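Local coordinates for protein bacterioferritin (Rhodobacter capsulatus, PDB 1JGC) that probably stores iron, oxidising ferrous ions with dioxygen at a ferroxidase centre and laying down the ferric mineral inside a hollow, heme-bearing shell of 24 subunits, at residues K6-E9 with F10-A14; I59-I62 with L63-E66; Q137-L140 with Y141-G145. All coordinates share one frame; numbering follows the deposited sequence.

Interaction 1: residues K6-E9 with F10-A14; sequences KVIE and FLNAA
The ring of Phe10 and the side chain of Lys6, one turn apart on the same helix, meet through Lys6 CE and Phe10 CE2, which lie 3.9 Å apart. The two side chains run at an angle to each other, and the carbonyl oxygen of Lys6 also reaches the ring obliquely, 3.4 Å from Phe10 CD2. With CG anti to the backbone N (chi1 -162°) and the chain extended beyond it, Lys6 carries CE out to the Phe10 ring, and its charged end has a cation-pi partner in Tyr107 of helix 83-111. Phe10 packs beside Glu103 and Ala104 of that same helix.

The amide of Asn12 is a second flat group. Its ND2 lies 4.0 Å from Ile8 CG2, the two side chains being laid alongside each other and pointing the same way. Both polar atoms of this amide bond to backbone atoms of the loop that follows helix 38-64: OD1 accepts from Asn70 N and ND2 donates to His68 O.

On the buried side Val7 CG1 and Leu11 CD1 touch at 4.0 Å, again side by side. Beneath these contacts the backbone is regular: the N-H groups of Phe10, Leu11, Asn12 and Ala13 bond to the carbonyls of Lys6, Val7, Ile8 and Glu9, the bond from Leu11 N to Val7 O measuring 2.9 Å. This i to i+4 pattern, with Val7 and Leu11 turned inward and Lys6 and Glu9 exposed, is that of an amphipathic alpha-helix near the start of the ferritin-like four-helix bundle.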
loop_
_atom_site.group_PDB
_atom_site.type_symbol
_atom_site.label_atom_id
_atom_site.label_comp_id
_atom_site.label_asym_id
_atom_site.label_seq_id
_atom_site.Cartn_x
_atom_site.Cartn_y
_atom_site.Cartn_z
ATOM N N LYS A 6 -39.590 16.984 -45.601
ATOM C CA LYS A 6 -40.315 17.589 -44.490
ATOM C C LYS A 6 -39.809 17.176 -43.108
ATOM O O LYS A 6 -40.002 17.893 -42.134
ATOM C CB LYS A 6 -41.818 17.318 -44.597
ATOM C CG LYS A 6 -42.605 18.287 -43.735
ATOM C CD LYS A 6 -44.110 18.185 -43.920
ATOM C CE LYS A 6 -44.811 19.229 -43.036
ATOM N NZ LYS A 6 -46.321 19.172 -43.086
ATOM N N VAL A 7 -39.173 16.016 -43.012
ATOM C CA VAL A 7 -38.641 15.584 -41.729
ATOM C C VAL A 7 -37.485 16.531 -41.421
ATOM O O VAL A 7 -37.303 16.975 -40.290
ATOM C CB VAL A 7 -38.120 14.127 -41.789
ATOM C CG1 VAL A 7 -37.304 13.810 -40.542
ATOM C CG2 VAL A 7 -39.300 13.158 -41.891
ATOM N N ILE A 8 -36.716 16.853 -42.449
ATOM C CA ILE A 8 -35.585 17.745 -42.299
ATOM C C ILE A 8 -36.069 19.130 -41.874
ATOM O O ILE A 8 -35.416 19.817 -41.090
ATOM C CB ILE A 8 -34.793 17.814 -43.621
ATOM C CG1 ILE A 8 -34.177 16.434 -43.896
ATOM C CG2 ILE A 8 -33.737 18.906 -43.561
ATOM C CD1 ILE A 8 -33.318 16.350 -45.131
ATOM N N GLU A 9 -37.223 19.539 -42.381
ATOM C CA GLU A 9 -37.777 20.835 -42.023
ATOM C C GLU A 9 -38.107 20.826 -40.535
ATOM O O GLU A 9 -37.786 21.767 -39.807
ATOM C CB GLU A 9 -39.047 21.102 -42.825
ATOM C CG GLU A 9 -38.918 22.181 -43.874
ATOM C CD GLU A 9 -40.117 22.212 -44.814
ATOM O OE1 GLU A 9 -41.279 22.361 -44.337
ATOM O OE2 GLU A 9 -39.891 22.077 -46.036
ATOM N N PHE A 10 -38.760 19.755 -40.093
ATOM C CA PHE A 10 -39.128 19.620 -38.693
ATOM C C PHE A 10 -37.886 19.620 -37.805
ATOM O O PHE A 10 -37.867 20.289 -36.770
ATOM C CB PHE A 10 -39.932 18.338 -38.479
ATOM C CG PHE A 10 -41.424 18.528 -38.604
ATOM C CD1 PHE A 10 -42.094 19.423 -37.773
ATOM C CD2 PHE A 10 -42.165 17.790 -39.529
ATOM C CE1 PHE A 10 -43.484 19.581 -37.857
ATOM C CE2 PHE A 10 -43.550 17.940 -39.621
ATOM C CZ PHE A 10 -44.212 18.837 -38.781
ATOM N N LEU A 11 -36.854 18.877 -38.209
ATOM C CA LEU A 11 -35.614 18.814 -37.443
ATOM C C LEU A 11 -34.983 20.211 -37.307
ATOM O O LEU A 11 -34.522 20.591 -36.230
ATOM C CB LEU A 11 -34.631 17.841 -38.109
ATOM C CG LEU A 11 -35.011 16.364 -37.969
ATOM C CD1 LEU A 11 -34.141 15.502 -38.880
ATOM C CD2 LEU A 11 -34.868 15.945 -36.505
ATOM N N ASN A 12 -34.972 20.974 -38.400
ATOM C CA ASN A 12 -34.413 22.317 -38.365
ATOM C C ASN A 12 -35.254 23.244 -37.490
ATOM O O ASN A 12 -34.741 24.192 -36.904
ATOM C CB ASN A 12 -34.303 22.891 -39.772
ATOM C CG ASN A 12 -32.905 22.791 -40.324
ATOM O OD1 ASN A 12 -31.940 23.211 -39.680
ATOM N ND2 ASN A 12 -32.781 22.239 -41.523
ATOM N N ALA A 13 -36.550 22.978 -37.402
ATOM C CA ALA A 13 -37.400 23.813 -36.570
ATOM C C ALA A 13 -37.111 23.459 -35.113
ATOM O O ALA A 13 -37.013 24.334 -34.255
ATOM C CB ALA A 13 -38.875 23.586 -36.903
ATOM N N ALA A 14 -36.968 22.168 -34.841
ATOM C CA ALA A 14 -36.666 21.719 -33.495
ATOM C C ALA A 14 -35.307 22.292 -33.073
ATOM O O ALA A 14 -35.119 22.695 -31.925
ATOM C CB ALA A 14 -36.642 20.208 -33.450
#

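Interaction 2: residues I59-I62 with L63-E66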
loop_
_atom_site.group_PDB
_atom_site.type_symbol
_atom_site.label_atom_id
_atom_site.label_comp_id
_atom_site.label_asym_id
_atom_site.label_seq_id
_atom_site.Cartn_x
_atom_site.Cartn_y
_atom_site.Cartn_z
ATOM N N ILE A 59 -28.466 18.187 -35.070
ATOM C CA ILE A 59 -27.668 18.629 -36.197
ATOM C C ILE A 59 -27.069 17.404 -36.880
ATOM O O ILE A 59 -26.997 17.340 -38.105
ATOM C CB ILE A 59 -26.536 19.569 -35.738
ATOM C CG1 ILE A 59 -27.135 20.880 -35.229
ATOM C CG2 ILE A 59 -25.558 19.818 -36.882
ATOM C CD1 ILE A 59 -26.132 21.812 -34.596
ATOM N N ALA A 60 -26.645 16.427 -36.086
ATOM C CA ALA A 60 -26.052 15.212 -36.642
ATOM C C ALA A 60 -27.068 14.420 -37.460
ATOM O O ALA A 60 -26.752 13.890 -38.524
ATOM C CB ALA A 60 -25.483 14.339 -35.524
ATOM N N ARG A 61 -28.295 14.347 -36.966
ATOM C CA ARG A 61 -29.328 13.613 -37.673
ATOM C C ARG A 61 -29.644 14.310 -38.987
ATOM O O ARG A 61 -29.900 13.658 -39.998
ATOM C CB ARG A 61 -30.587 13.520 -36.820
ATOM C CG ARG A 61 -31.721 12.763 -37.469
ATOM C CD ARG A 61 -31.361 11.316 -37.735
ATOM N NE ARG A 61 -32.483 10.603 -38.338
ATOM C CZ ARG A 61 -32.427 9.352 -38.777
ATOM N NH1 ARG A 61 -31.295 8.661 -38.680
ATOM N NH2 ARG A 61 -33.497 8.797 -39.332
ATOM N N ILE A 62 -29.623 15.637 -38.976
ATOM C CA ILE A 62 -29.907 16.393 -40.185
ATOM C C ILE A 62 -28.847 16.121 -41.251
ATOM O O ILE A 62 -29.170 15.885 -42.409
ATOM C CB ILE A 62 -29.962 17.904 -39.897
ATOM C CG1 ILE A 62 -31.265 18.244 -39.167
ATOM C CG2 ILE A 62 -29.829 18.687 -41.193
ATOM C CD1 ILE A 62 -31.379 19.701 -38.742
ATOM N N LEU A 63 -27.580 16.151 -40.860
ATOM C CA LEU A 63 -26.511 15.908 -41.819
ATOM C C LEU A 63 -26.601 14.498 -42.385
ATOM O O LEU A 63 -26.401 14.288 -43.572
ATOM C CB LEU A 63 -25.148 16.126 -41.166
ATOM C CG LEU A 63 -24.775 17.580 -40.879
ATOM C CD1 LEU A 63 -23.444 17.628 -40.150
ATOM C CD2 LEU A 63 -24.700 18.351 -42.183
ATOM N N PHE A 64 -26.907 13.530 -41.532
ATOM C CA PHE A 64 -27.027 12.157 -41.987
ATOM C C PHE A 64 -28.121 12.026 -43.046
ATOM O O PHE A 64 -27.959 11.290 -44.014
ATOM C CB PHE A 64 -27.344 11.238 -40.811
ATOM C CG PHE A 64 -27.651 9.834 -41.216
ATOM C CD1 PHE A 64 -26.693 9.054 -41.843
ATOM C CD2 PHE A 64 -28.911 9.292 -40.987
ATOM C CE1 PHE A 64 -26.988 7.747 -42.237
ATOM C CE2 PHE A 64 -29.211 7.997 -41.377
ATOM C CZ PHE A 64 -28.247 7.220 -42.005
ATOM N N LEU A 65 -29.239 12.728 -42.848
ATOM C CA LEU A 65 -30.351 12.701 -43.793
ATOM C C LEU A 65 -30.037 13.598 -44.974
ATOM O O LEU A 65 -30.905 13.892 -45.788
ATOM C CB LEU A 65 -31.648 13.173 -43.131
ATOM C CG LEU A 65 -32.216 12.269 -42.025
ATOM C CD1 LEU A 65 -33.531 12.835 -41.506
ATOM C CD2 LEU A 65 -32.415 10.856 -42.566
ATOM N N GLU A 66 -28.786 14.037 -45.048
ATOM C CA GLU A 66 -28.303 14.889 -46.125
ATOM C C GLU A 66 -28.974 16.247 -46.258
ATOM O O GLU A 66 -29.055 16.805 -47.352
ATOM C CB GLU A 66 -28.364 14.126 -47.447
ATOM C CG GLU A 66 -27.347 12.987 -47.495
ATOM C CD GLU A 66 -27.544 12.039 -48.659
ATOM O OE1 GLU A 66 -27.763 12.514 -49.797
ATOM O OE2 GLU A 66 -27.467 10.812 -48.429
#
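Arg61 and Phe64 lie alongside each other and point the same way, their guanidinium and ring planes 35° apart. The nearest approach is between Arg61 NH1 and Phe64 CD2, at 3.4 Å, an oblique meeting of the two flat groups. Leu65 crosses the arginine at a slant: its CD2 sits over one face of the guanidinium, displaced toward the rim, and is 4.0 Å from Arg61 NH2. A bend at the second torsion of Arg61 (chi2 62°) brings the end of a side chain that starts out away from 63-66 back toward these two residues.

Each guanidinium nitrogen has its own polar partner: NE bonds to Ser116 OG, NH2 forms a salt bridge with Asp113 OD1, and NH1 forms one with Glu128 OE1 of a neighbouring subunit. Together they probably fix the plane that Leu65 covers and favour the charged form.

On another side of the helix Ile59 CG2 and Leu63 CD1 make a looser apolar contact at 4.5 Å. Here Ile59 packs on Arg30 and Leu63 on Leu31 of a further subunit, and a bound heme lies about 5 Å from the Ile59 side chain. Backbone bonds join Leu63 N to Ile59 O, Phe64 N to Ala60 O and Leu65 N to Arg61 O. Leu65 is the first residue to leave helical angles, and Glu66, with phi 62°, follows with its N 2.8 Å from Leu63 O. With Gly67 N directed to Ile62 O, this is a Schellman motif in which Glu66 is the C-prime residue, ending helix 38-64 of the ferritin-like bundle.

Interaction 3: residues Q137-L140 with Y141-G145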
loop_
_atom_site.group_PDB
_atom_site.type_symbol
_atom_site.label_atom_id
_atom_site.label_comp_id
_atom_site.label_asym_id
_atom_site.label_seq_id
_atom_site.Cartn_x
_atom_site.Cartn_y
_atom_site.Cartn_z
ATOM N N GLN A 137 -41.424 23.498 -9.053
ATOM C CA GLN A 137 -40.738 24.664 -8.527
ATOM C C GLN A 137 -41.652 25.873 -8.423
ATOM O O GLN A 137 -41.556 26.652 -7.474
ATOM C CB GLN A 137 -39.514 24.996 -9.381
ATOM C CG GLN A 137 -38.356 24.057 -9.134
ATOM C CD GLN A 137 -38.037 23.930 -7.660
ATOM O OE1 GLN A 137 -37.807 24.934 -6.983
ATOM N NE2 GLN A 137 -38.023 22.702 -7.153
ATOM N N ILE A 138 -42.540 26.036 -9.396
ATOM C CA ILE A 138 -43.465 27.161 -9.383
ATOM C C ILE A 138 -44.436 26.969 -8.226
ATOM O O ILE A 138 -44.785 27.916 -7.524
ATOM C CB ILE A 138 -44.228 27.254 -10.721
ATOM C CG1 ILE A 138 -43.272 27.759 -11.804
ATOM C CG2 ILE A 138 -45.443 28.164 -10.581
ATOM C CD1 ILE A 138 -43.782 27.570 -13.206
ATOM N N SER A 139 -44.863 25.731 -8.029
ATOM C CA SER A 139 -45.773 25.415 -6.946
ATOM C C SER A 139 -45.097 25.687 -5.605
ATOM O O SER A 139 -45.712 26.221 -4.679
ATOM C CB SER A 139 -46.175 23.951 -7.020
ATOM O OG SER A 139 -46.765 23.555 -5.805
ATOM N N LEU A 140 -43.825 25.316 -5.505
ATOM C CA LEU A 140 -43.074 25.533 -4.278
ATOM C C LEU A 140 -42.835 27.025 -4.068
ATOM O O LEU A 140 -42.736 27.493 -2.932
ATOM C CB LEU A 140 -41.729 24.800 -4.342
ATOM C CG LEU A 140 -40.813 24.979 -3.134
ATOM C CD1 LEU A 140 -41.486 24.396 -1.903
ATOM C CD2 LEU A 140 -39.482 24.294 -3.392
ATOM N N TYR A 141 -42.739 27.765 -5.167
ATOM C CA TYR A 141 -42.513 29.200 -5.103
ATOM C C TYR A 141 -43.707 29.893 -4.440
ATOM O O TYR A 141 -43.541 30.725 -3.547
ATOM C CB TYR A 141 -42.294 29.755 -6.512
ATOM C CG TYR A 141 -41.845 31.189 -6.560
ATOM C CD1 TYR A 141 -42.718 32.225 -6.243
ATOM C CD2 TYR A 141 -40.533 31.515 -6.908
ATOM C CE1 TYR A 141 -42.296 33.560 -6.269
ATOM C CE2 TYR A 141 -40.101 32.844 -6.937
ATOM C CZ TYR A 141 -40.988 33.859 -6.613
ATOM O OH TYR A 141 -40.565 35.165 -6.613
ATOM N N ASP A 142 -44.913 29.537 -4.865
ATOM C CA ASP A 142 -46.105 30.143 -4.296
ATOM C C ASP A 142 -46.300 29.715 -2.843
ATOM O O ASP A 142 -46.728 30.506 -2.008
ATOM C CB ASP A 142 -47.337 29.780 -5.131
ATOM C CG ASP A 142 -47.241 30.290 -6.565
ATOM O OD1 ASP A 142 -46.556 31.322 -6.782
ATOM O OD2 ASP A 142 -47.856 29.668 -7.470
ATOM N N ARG A 143 -45.984 28.464 -2.537
ATOM C CA ARG A 143 -46.136 27.967 -1.178
ATOM C C ARG A 143 -45.168 28.641 -0.212
ATOM O O ARG A 143 -45.557 29.024 0.892
ATOM C CB ARG A 143 -45.928 26.454 -1.135
ATOM C CG ARG A 143 -45.745 25.927 0.269
ATOM C CD ARG A 143 -45.696 24.421 0.308
ATOM N NE ARG A 143 -47.031 23.835 0.294
ATOM C CZ ARG A 143 -47.492 23.068 -0.688
ATOM N NH1 ARG A 143 -46.717 22.809 -1.734
ATOM N NH2 ARG A 143 -48.711 22.543 -0.617
ATOM N N LEU A 144 -43.911 28.790 -0.625
ATOM C CA LEU A 144 -42.901 29.415 0.219
ATOM C C LEU A 144 -43.041 30.931 0.248
ATOM O O LEU A 144 -42.846 31.561 1.293
ATOM C CB LEU A 144 -41.491 29.077 -0.283
ATOM C CG LEU A 144 -41.029 27.625 -0.278
ATOM C CD1 LEU A 144 -39.621 27.542 -0.817
ATOM C CD2 LEU A 144 -41.091 27.078 1.132
ATOM N N GLY A 145 -43.371 31.511 -0.904
ATOM C CA GLY A 145 -43.485 32.954 -1.003
ATOM C C GLY A 145 -42.207 33.506 -1.612
ATOM O O GLY A 145 -41.161 32.880 -1.502
#
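Leu140 and Leu144 meet at an angle one turn apart, Leu140 CD1 lying 3.6 Å from Leu144 CG. They achieve this with different conformations. In Leu140, CG is anti to the backbone N (chi1 178°) and the chain is bent at its second torsion. In Leu144, CG is instead anti to the carbonyl carbon (chi1 -63°) and the chain is extended. This turns the end of Leu144 toward the preceding turn, where its CG also lies 3.2 Å from Leu140 O.

Arg143 leaves the backbone in an extended form and then bends at the third torsion. Its NH1 approaches Ser139 OG obliquely, but 4.1 Å separates the two atoms. The guanidinium has a cation-pi partner in Trp35 of a neighbouring subunit. Asp142 holds its carboxylate near the preceding turn, OD2 being 4.2 Å from Ile138 CG2, and its OD1 forms a salt bridge with Arg84 NE.

The backbone bonds run from Tyr141, Asp142, Arg143 and Leu144 N to Gln137, Ile138, Ser139 and Leu140 O. The bond from Tyr141 N to Gln137 O spans 2.8 Å. Gly145 N still reaches Tyr141 O, yet Gly145 itself has left helical angles with positive phi and occupies the N-cap position of the next helix.

The turn thus lies at the C-terminal end of helix 114-144. Ile138 and Tyr141 pack on helix 83-111, while the ring of Tyr141 meets that of Phe149, and Leu140 and Leu144 both touch Leu152, in the short helix 146-152.

How the interactions relate
Interactions 1 and 2 are neighbours, their centres 10 Å apart; each lies within one helix, and contacts between them join helix 5-34 to the end of helix 38-64: Leu11 packs on Ile62 and Leu65, and Ile8 CD1 approaches Leu65 O. Interaction 3 lies on the opposite side of the chain's centre, about 37 and 41 Å from the centres of the other two. Interaction 2 is the buried one; interactions 1 and 3 are partly buried, with charged residues at their outer sides. No other subunit touches interaction 1, whereas interaction 2 meets two, through a buried arginine's salt bridge and through packing on 59-63, and interaction 3 meets one through a cation-pi pair and packing.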